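PDB 6IVH: segregation and condensation protein A from Thermococcus onnurineus, which is the kleisin of an archaeal Smc-based condensin, here as its N-terminal domain, and probably helps to organise and segregate chromosomes together with Smc. Local coordinates for residues A[6-14]-A[51-59]; A[65-74]-A[97-105]. All coordinates share one frame; numbering follows the deposited sequence.

Contact 1: A[6-14]-A[51-59]; sequences EEEITPVDI and RVSARAILA
Ser-53 meets Ile-9 at a single carbonyl oxygen, Ile-9 O. Followed outward, CB of Ser-53 lies 3.3 Å from OE1 of Glu-8, and beyond it OG donates to Ile-9 O at 2.9 Å. The same OG accepts the amide of Ala-56 at 3.2 Å, the N-cap bond of helix 54-72. With chi1 at 68°, OG stands between its own backbone N and carbonyl carbon, turned back over the first turn of the helix. Ser-53 N also reaches Ile-9 O, from the same face of the carbonyl plane as OG, so two donors of one residue grip that oxygen.

A second backbone bond runs the other way, from Ile-9 N to Arg-51 O at 2.8 Å, and the pair makes a single beta bridge between Ile-9 and Val-52. The bridge ties together the lead-ins to two helices, both capped: on helix 11-20, Thr-10 and Asp-13 form a capping box. Replacing Ser-53 by an alanine would probably leave the Ala-56 amide without its cap and Ile-9 O with a single donor.

Past the bridge the contact turns apolar. Pro-11 suits a first helical turn, where amides lack a helix carbonyl to bond to, because its nitrogen carries no hydrogen; its ring atom CG lies 3.4 Å from Ala-56 N, and its CB meets CB of the small Ala-59 at 4.1 Å. CB of Arg-55 flanks the ring, while its guanidinium turns to a salt bridge with Glu-119. At the bridge itself, CG2 of Val-52 touches CB of Ile-9 at 3.7 Å, and Val-52 packs on Leu-42 of helix 31-47.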
loop_
_atom_site.group_PDB
_atom_site.type_symbol
_atom_site.label_atom_id
_atom_site.label_comp_id
_atom_site.label_asym_id
_atom_site.label_seq_id
_atom_site.Cartn_x
_atom_site.Cartn_y
_atom_site.Cartn_z
ATOM N N GLU A 6 17.424 -11.605 3.710
ATOM C CA GLU A 6 16.482 -12.454 4.434
ATOM C C GLU A 6 15.984 -13.674 3.618
ATOM O O GLU A 6 16.041 -14.788 4.143
ATOM C CB GLU A 6 15.299 -11.614 4.946
ATOM C CG GLU A 6 15.670 -10.600 6.032
ATOM C CD GLU A 6 16.417 -9.389 5.494
ATOM O OE1 GLU A 6 15.841 -8.280 5.508
ATOM O OE2 GLU A 6 17.578 -9.547 5.057
ATOM N N GLU A 7 15.500 -13.528 2.377
ATOM C CA GLU A 7 15.227 -12.276 1.667
ATOM C C GLU A 7 13.782 -12.297 1.186
ATOM O O GLU A 7 13.388 -13.199 0.449
ATOM C CB GLU A 7 16.168 -12.089 0.475
ATOM C CG GLU A 7 17.608 -12.482 0.725
ATOM C CD GLU A 7 18.580 -11.441 0.208
ATOM O OE1 GLU A 7 19.803 -11.616 0.404
ATOM O OE2 GLU A 7 18.115 -10.447 -0.392
ATOM N N GLU A 8 12.990 -11.305 1.586
ATOM C CA GLU A 8 11.560 -11.319 1.323
ATOM C C GLU A 8 11.129 -10.039 0.619
ATOM O O GLU A 8 11.754 -8.985 0.767
ATOM C CB GLU A 8 10.768 -11.492 2.626
ATOM C CG GLU A 8 10.998 -12.831 3.310
ATOM C CD GLU A 8 10.423 -12.879 4.712
ATOM O OE1 GLU A 8 10.321 -11.812 5.354
ATOM O OE2 GLU A 8 10.072 -13.987 5.172
ATOM N N ILE A 9 10.052 -10.149 -0.157
ATOM C CA ILE A 9 9.438 -8.980 -0.778
ATOM C C ILE A 9 8.847 -8.106 0.320
ATOM O O ILE A 9 8.003 -8.555 1.104
ATOM C CB ILE A 9 8.363 -9.392 -1.794
ATOM C CG1 ILE A 9 8.953 -10.297 -2.877
ATOM C CG2 ILE A 9 7.725 -8.162 -2.417
ATOM C CD1 ILE A 9 10.070 -9.668 -3.659
ATOM N N THR A 10 9.286 -6.865 0.378
ATOM C CA THR A 10 8.846 -5.924 1.393
ATOM C C THR A 10 7.741 -5.031 0.849
ATOM O O THR A 10 7.551 -4.933 -0.367
ATOM C CB THR A 10 10.027 -5.069 1.861
ATOM O OG1 THR A 10 10.519 -4.295 0.761
ATOM C CG2 THR A 10 11.143 -5.955 2.401
ATOM N N PRO A 11 6.976 -4.371 1.727
ATOM C CA PRO A 11 5.952 -3.434 1.234
ATOM C C PRO A 11 6.510 -2.345 0.338
ATOM O O PRO A 11 5.827 -1.912 -0.599
ATOM C CB PRO A 11 5.364 -2.845 2.525
ATOM C CG PRO A 11 5.635 -3.864 3.570
ATOM C CD PRO A 11 6.923 -4.531 3.192
ATOM N N VAL A 12 7.736 -1.886 0.598
ATOM C CA VAL A 12 8.323 -0.833 -0.222
ATOM C C VAL A 12 8.609 -1.347 -1.627
ATOM O O VAL A 12 8.420 -0.627 -2.617
ATOM C CB VAL A 12 9.591 -0.282 0.453
ATOM C CG1 VAL A 12 10.181 0.857 -0.365
ATOM C CG2 VAL A 12 9.277 0.173 1.873
ATOM N N ASP A 13 9.060 -2.603 -1.736
ATOM C CA ASP A 13 9.338 -3.199 -3.040
ATOM C C ASP A 13 8.123 -3.116 -3.956
ATOM O O ASP A 13 8.236 -2.730 -5.125
ATOM C CB ASP A 13 9.776 -4.654 -2.870
ATOM C CG ASP A 13 11.125 -4.786 -2.196
ATOM O OD1 ASP A 13 11.993 -3.920 -2.425
ATOM O OD2 ASP A 13 11.316 -5.760 -1.437
ATOM N N ILE A 14 6.948 -3.474 -3.438
ATOM C CA ILE A 14 5.745 -3.468 -4.263
ATOM C C ILE A 14 5.349 -2.041 -4.624
ATOM O O ILE A 14 4.966 -1.759 -5.766
ATOM C CB ILE A 14 4.607 -4.217 -3.547
ATOM C CG1 ILE A 14 5.017 -5.668 -3.276
ATOM C CG2 ILE A 14 3.327 -4.153 -4.366
ATOM C CD1 ILE A 14 3.995 -6.466 -2.493
ATOM N N ARG A 51 9.118 -15.464 -1.929
ATOM C CA ARG A 51 9.101 -15.071 -0.527
ATOM C C ARG A 51 8.594 -13.642 -0.397
ATOM O O ARG A 51 9.205 -12.707 -0.923
ATOM C CB ARG A 51 10.503 -15.187 0.075
ATOM C CG ARG A 51 11.141 -16.568 0.066
ATOM C CD ARG A 51 12.186 -16.679 1.152
ATOM N NE ARG A 51 13.089 -17.813 0.965
ATOM C CZ ARG A 51 14.309 -17.882 1.487
ATOM N NH1 ARG A 51 14.758 -16.892 2.245
ATOM N NH2 ARG A 51 15.076 -18.940 1.259
ATOM N N VAL A 52 7.466 -13.480 0.287
ATOM C CA VAL A 52 6.877 -12.176 0.560
ATOM C C VAL A 52 6.800 -12.016 2.070
ATOM O O VAL A 52 6.288 -12.904 2.765
ATOM C CB VAL A 52 5.490 -12.032 -0.095
ATOM C CG1 VAL A 52 4.747 -10.834 0.474
ATOM C CG2 VAL A 52 5.630 -11.900 -1.603
ATOM N N SER A 53 7.316 -10.899 2.579
ATOM C CA SER A 53 7.422 -10.705 4.018
ATOM C C SER A 53 6.043 -10.575 4.660
ATOM O O SER A 53 5.033 -10.329 3.992
ATOM C CB SER A 53 8.253 -9.459 4.334
ATOM O OG SER A 53 7.569 -8.279 3.947
ATOM N N ALA A 54 6.014 -10.742 5.987
ATOM C CA ALA A 54 4.772 -10.560 6.729
ATOM C C ALA A 54 4.297 -9.115 6.676
ATOM O O ALA A 54 3.087 -8.865 6.630
ATOM C CB ALA A 54 4.951 -11.008 8.180
ATOM N N ARG A 55 5.228 -8.156 6.677
ATOM C CA ARG A 55 4.837 -6.752 6.607
ATOM C C ARG A 55 4.119 -6.448 5.299
ATOM O O ARG A 55 3.148 -5.682 5.278
ATOM C CB ARG A 55 6.063 -5.853 6.777
ATOM C CG ARG A 55 6.884 -6.177 8.016
ATOM C CD ARG A 55 8.115 -5.290 8.143
ATOM N NE ARG A 55 7.812 -3.993 8.744
ATOM C CZ ARG A 55 7.826 -2.840 8.084
ATOM N NH1 ARG A 55 8.131 -2.815 6.794
ATOM N NH2 ARG A 55 7.538 -1.709 8.716
ATOM N N ALA A 56 4.574 -7.048 4.196
ATOM C CA ALA A 56 3.882 -6.875 2.924
ATOM C C ALA A 56 2.487 -7.487 2.956
ATOM O O ALA A 56 1.577 -6.988 2.282
ATOM C CB ALA A 56 4.704 -7.482 1.788
ATOM N N ILE A 57 2.299 -8.562 3.722
ATOM C CA ILE A 57 0.965 -9.126 3.891
ATOM C C ILE A 57 0.116 -8.221 4.773
ATOM O O ILE A 57 -1.049 -7.943 4.465
ATOM C CB ILE A 57 1.059 -10.553 4.462
ATOM C CG1 ILE A 57 1.767 -11.484 3.473
ATOM C CG2 ILE A 57 -0.319 -11.083 4.810
ATOM C CD1 ILE A 57 2.010 -12.879 4.012
ATOM N N LEU A 58 0.690 -7.737 5.879
ATOM C CA LEU A 58 -0.042 -6.849 6.777
ATOM C C LEU A 58 -0.361 -5.513 6.116
ATOM O O LEU A 58 -1.409 -4.918 6.401
ATOM C CB LEU A 58 0.764 -6.629 8.059
ATOM C CG LEU A 58 0.235 -5.608 9.069
ATOM C CD1 LEU A 58 -1.149 -5.997 9.559
ATOM C CD2 LEU A 58 1.201 -5.471 10.232
ATOM N N ALA A 59 0.519 -5.028 5.236
ATOM C CA ALA A 59 0.274 -3.754 4.569
ATOM C C ALA A 59 -0.970 -3.809 3.691
ATOM O O ALA A 59 -1.632 -2.784 3.490
ATOM C CB ALA A 59 1.495 -3.353 3.740
#

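Contact 2: A[65-74]-A[97-105]; sequences RMKSEALLYA and PLRRVERYY
Glu-69 and Arg-99 meet because both chains reach out nearly straight after their first torsions. CG of Glu-69 lies anti to the carbonyl carbon (chi1 -53°), which carries the carboxylate off the helix; CG of Arg-99 sits between its backbone N and carbonyl carbon (chi1 73°), bringing the guanidinium back to the helix. OE2 of Glu-69 comes in at the guanidinium edge, 3.5 Å from Arg-99 NE, in a salt bridge whose two planes are turned 54° apart. The same oxygen takes a weak bond from Arg-65 NH1 at 3.2 Å, one helical turn earlier.

Val-101 fills the middle. Its CG2 rests over the centre of the Arg-99 guanidinium, 3.7 Å above the plane, and its CG1 packs against the helix, 3.5 Å from Glu-69 O. The branched side chain is broad enough to serve both sides and also meets the edge of the Tyr-73 ring, with CG1 3.8 Å from CD2. At the other end of that ring Tyr-73 OH lies 3.4 Å from Pro-97 CG.

Along the helix, Ala-70 is small enough to bring the backbones close, its CB 4.0 Å from Arg-103 CA. Arg-103 is tied to Asp-30 by a salt bridge, and its backbone pairs with Ile-31, so this segment also joins the small sheet of strands 29-30 and 104-105. Selenomethionine Met-66, bent at its last torsion, sets CE 3.5 Å from Tyr-105 OH, and both side chains pack on Ala-113 of helix 107-120.

No hydrogen bond crosses between the segments; apolar packing and one long salt bridge do the joining. Glu-69, met by Arg-65 and Arg-99 at OE2, is likely to stay ionised, its negative charge balancing the two positive groups.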
loop_
_atom_site.group_PDB
_atom_site.type_symbol
_atom_site.label_atom_id
_atom_site.label_comp_id
_atom_site.label_asym_id
_atom_site.label_seq_id
_atom_site.Cartn_x
_atom_site.Cartn_y
_atom_site.Cartn_z
ATOM N N ARG A 65 -8.168 -0.933 4.726
ATOM C CA ARG A 65 -8.834 -0.041 5.670
ATOM C C ARG A 65 -8.708 1.415 5.239
ATOM O O ARG A 65 -9.675 2.179 5.326
ATOM C CB ARG A 65 -8.265 -0.231 7.074
ATOM C CG ARG A 65 -8.759 0.810 8.073
ATOM C CD ARG A 65 -8.117 0.638 9.440
ATOM N NE ARG A 65 -6.658 0.686 9.373
ATOM C CZ ARG A 65 -5.944 1.807 9.366
ATOM N NH1 ARG A 65 -6.551 2.984 9.412
ATOM N NH2 ARG A 65 -4.619 1.749 9.306
HETATM N N MSE A 66 -7.529 1.814 4.769
HETATM C CA MSE A 66 -7.304 3.197 4.370
HETATM C C MSE A 66 -8.144 3.575 3.155
HETATM O O MSE A 66 -8.500 4.741 2.979
HETATM C CB MSE A 66 -5.820 3.437 4.081
HETATM C CG MSE A 66 -4.942 3.339 5.316
HETATM SE SE MSE A 66 -3.054 3.597 4.928
HETATM C CE MSE A 66 -3.124 5.464 4.378
ATOM N N LYS A 67 -8.466 2.587 2.321
ATOM C CA LYS A 67 -9.323 2.841 1.171
ATOM C C LYS A 67 -10.802 2.763 1.521
ATOM O O LYS A 67 -11.620 3.423 0.869
ATOM C CB LYS A 67 -9.001 1.864 0.033
ATOM C CG LYS A 67 -9.989 0.720 -0.143
ATOM C CD LYS A 67 -9.947 0.183 -1.570
ATOM C CE LYS A 67 -10.905 -0.986 -1.767
ATOM N NZ LYS A 67 -10.481 -2.202 -1.014
ATOM N N SER A 68 -11.165 1.979 2.540
ATOM C CA SER A 68 -12.552 1.955 2.990
ATOM C C SER A 68 -12.926 3.272 3.656
ATOM O O SER A 68 -13.994 3.835 3.389
ATOM C CB SER A 68 -12.779 0.785 3.948
ATOM O OG SER A 68 -12.627 -0.461 3.292
ATOM N N GLU A 69 -12.053 3.778 4.530
ATOM C CA GLU A 69 -12.318 5.057 5.177
ATOM C C GLU A 69 -12.285 6.199 4.167
ATOM O O GLU A 69 -13.064 7.152 4.277
ATOM C CB GLU A 69 -11.309 5.292 6.300
ATOM C CG GLU A 69 -11.229 4.146 7.296
ATOM C CD GLU A 69 -10.137 4.342 8.331
ATOM O OE1 GLU A 69 -10.450 4.305 9.541
ATOM O OE2 GLU A 69 -8.966 4.535 7.936
ATOM N N ALA A 70 -11.399 6.117 3.173
ATOM C CA ALA A 70 -11.366 7.141 2.133
ATOM C C ALA A 70 -12.686 7.198 1.376
ATOM O O ALA A 70 -13.175 8.285 1.048
ATOM C CB ALA A 70 -10.210 6.880 1.171
ATOM N N LEU A 71 -13.279 6.037 1.091
ATOM C CA LEU A 71 -14.568 6.016 0.409
ATOM C C LEU A 71 -15.689 6.511 1.311
ATOM O O LEU A 71 -16.640 7.135 0.828
ATOM C CB LEU A 71 -14.877 4.606 -0.087
ATOM C CG LEU A 71 -14.137 4.170 -1.348
ATOM C CD1 LEU A 71 -14.188 2.664 -1.474
ATOM C CD2 LEU A 71 -14.740 4.835 -2.575
ATOM N N LEU A 72 -15.602 6.240 2.614
ATOM C CA LEU A 72 -16.627 6.691 3.545
ATOM C C LEU A 72 -16.472 8.157 3.927
ATOM O O LEU A 72 -17.440 8.765 4.396
ATOM C CB LEU A 72 -16.610 5.825 4.806
ATOM C CG LEU A 72 -16.964 4.346 4.631
ATOM C CD1 LEU A 72 -16.848 3.608 5.953
ATOM C CD2 LEU A 72 -18.360 4.189 4.048
ATOM N N TYR A 73 -15.286 8.737 3.736
ATOM C CA TYR A 73 -15.013 10.131 4.090
ATOM C C TYR A 73 -14.361 10.802 2.882
ATOM O O TYR A 73 -13.136 10.770 2.734
ATOM C CB TYR A 73 -14.134 10.217 5.337
ATOM C CG TYR A 73 -14.572 9.289 6.452
ATOM C CD1 TYR A 73 -15.824 9.417 7.040
ATOM C CD2 TYR A 73 -13.730 8.289 6.921
ATOM C CE1 TYR A 73 -16.228 8.569 8.057
ATOM C CE2 TYR A 73 -14.125 7.434 7.936
ATOM C CZ TYR A 73 -15.374 7.581 8.501
ATOM O OH TYR A 73 -15.769 6.736 9.513
ATOM N N ALA A 74 -15.189 11.407 2.031
ATOM C CA ALA A 74 -14.743 12.059 0.798
ATOM C C ALA A 74 -13.969 11.096 -0.097
ATOM O O ALA A 74 -14.536 10.148 -0.646
ATOM C CB ALA A 74 -13.896 13.290 1.115
ATOM N N PRO A 97 -12.642 5.885 11.665
ATOM C CA PRO A 97 -11.888 7.131 11.514
ATOM C C PRO A 97 -10.802 7.304 12.575
ATOM O O PRO A 97 -9.787 6.605 12.524
ATOM C CB PRO A 97 -12.970 8.208 11.653
ATOM C CG PRO A 97 -14.130 7.536 12.378
ATOM C CD PRO A 97 -13.825 6.065 12.521
ATOM N N LEU A 98 -11.030 8.217 13.518
ATOM C CA LEU A 98 -10.063 8.563 14.563
ATOM C C LEU A 98 -8.704 8.890 13.939
ATOM O O LEU A 98 -7.654 8.373 14.323
ATOM C CB LEU A 98 -9.995 7.453 15.628
ATOM C CG LEU A 98 -9.004 7.347 16.809
ATOM C CD1 LEU A 98 -7.748 6.474 16.567
ATOM C CD2 LEU A 98 -8.655 8.730 17.381
ATOM N N ARG A 99 -8.752 9.766 12.936
ATOM C CA ARG A 99 -7.588 10.328 12.258
ATOM C C ARG A 99 -8.115 11.248 11.165
ATOM O O ARG A 99 -9.291 11.189 10.793
ATOM C CB ARG A 99 -6.659 9.269 11.649
ATOM C CG ARG A 99 -7.202 8.596 10.394
ATOM C CD ARG A 99 -6.122 7.774 9.697
ATOM N NE ARG A 99 -6.617 7.118 8.488
ATOM C CZ ARG A 99 -6.537 7.638 7.266
ATOM N NH1 ARG A 99 -5.970 8.823 7.083
ATOM N NH2 ARG A 99 -7.017 6.969 6.224
ATOM N N ARG A 100 -7.232 12.104 10.660
ATOM C CA ARG A 100 -7.524 12.883 9.461
ATOM C C ARG A 100 -7.486 11.936 8.268
ATOM O O ARG A 100 -6.413 11.572 7.781
ATOM C CB ARG A 100 -6.525 14.021 9.299
ATOM C CG ARG A 100 -7.072 15.237 8.565
ATOM C CD ARG A 100 -6.090 16.391 8.626
ATOM N NE ARG A 100 -5.680 16.651 10.001
ATOM C CZ ARG A 100 -6.272 17.526 10.805
ATOM N NH1 ARG A 100 -7.303 18.237 10.375
ATOM N NH2 ARG A 100 -5.835 17.686 12.042
ATOM N N VAL A 101 -8.659 11.516 7.804
ATOM C CA VAL A 101 -8.752 10.536 6.727
ATOM C C VAL A 101 -8.581 11.247 5.390
ATOM O O VAL A 101 -9.403 12.089 5.013
ATOM C CB VAL A 101 -10.084 9.774 6.782
ATOM C CG1 VAL A 101 -10.324 9.035 5.478
ATOM C CG2 VAL A 101 -10.079 8.796 7.945
ATOM N N GLU A 102 -7.509 10.912 4.675
ATOM C CA GLU A 102 -7.213 11.481 3.371
ATOM C C GLU A 102 -7.497 10.448 2.286
ATOM O O GLU A 102 -7.344 9.241 2.499
ATOM C CB GLU A 102 -5.747 11.938 3.289
ATOM C CG GLU A 102 -5.192 12.556 4.578
ATOM C CD GLU A 102 -5.176 14.077 4.561
ATOM O OE1 GLU A 102 -4.291 14.666 5.212
ATOM O OE2 GLU A 102 -6.063 14.676 3.921
ATOM N N ARG A 103 -7.906 10.933 1.114
ATOM C CA ARG A 103 -8.057 10.071 -0.050
ATOM C C ARG A 103 -6.851 10.109 -0.979
ATOM O O ARG A 103 -6.497 9.077 -1.558
ATOM C CB ARG A 103 -9.319 10.448 -0.838
ATOM C CG ARG A 103 -9.353 9.887 -2.253
ATOM C CD ARG A 103 -10.639 9.150 -2.556
ATOM N NE ARG A 103 -10.499 8.346 -3.765
ATOM C CZ ARG A 103 -11.517 7.827 -4.439
ATOM N NH1 ARG A 103 -12.758 8.031 -4.023
ATOM N NH2 ARG A 103 -11.294 7.108 -5.531
ATOM N N TYR A 104 -6.196 11.259 -1.114
ATOM C CA TYR A 104 -5.045 11.411 -1.994
ATOM C C TYR A 104 -3.790 11.657 -1.166
ATOM O O TYR A 104 -3.791 12.494 -0.258
ATOM C CB TYR A 104 -5.272 12.548 -2.992
ATOM C CG TYR A 104 -6.422 12.287 -3.941
ATOM C CD1 TYR A 104 -6.220 11.621 -5.144
ATOM C CD2 TYR A 104 -7.711 12.695 -3.628
ATOM C CE1 TYR A 104 -7.272 11.375 -6.010
ATOM C CE2 TYR A 104 -8.769 12.455 -4.487
ATOM C CZ TYR A 104 -8.544 11.793 -5.675
ATOM O OH TYR A 104 -9.595 11.555 -6.531
ATOM N N TYR A 105 -2.724 10.921 -1.486
ATOM C CA TYR A 105 -1.454 11.009 -0.780
ATOM C C TYR A 105 -0.325 11.267 -1.766
ATOM O O TYR A 105 -0.439 10.998 -2.964
ATOM C CB TYR A 105 -1.135 9.719 -0.004
ATOM C CG TYR A 105 -1.965 9.483 1.235
ATOM C CD1 TYR A 105 -1.412 9.631 2.501
ATOM C CD2 TYR A 105 -3.293 9.095 1.141
ATOM C CE1 TYR A 105 -2.163 9.408 3.637
ATOM C CE2 TYR A 105 -4.052 8.871 2.272
ATOM C CZ TYR A 105 -3.483 9.028 3.516
ATOM O OH TYR A 105 -4.240 8.804 4.642
#

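How the contacts relate
Contacts 1 and 2 share helix 54-72: contact 1 fixes its start and contact 2 lies along its final turns, on opposite sides of the chain's centre. Their centres are 23 Å apart and the nearest atoms about 7 Å, so they do not touch. In sequence they follow in series, 6-14 with 51-59 closing before 65-74 with 97-105 opens. Helices 31-47 and 107-120 touch both, linking the two ends of the shared helix through the bundle. Contact 1 brings in the chain's N-terminal segment by backbone pairing, whereas contact 2 docks the segment that resumes after the unmodelled residues 75-96 and leads into helix 107-120.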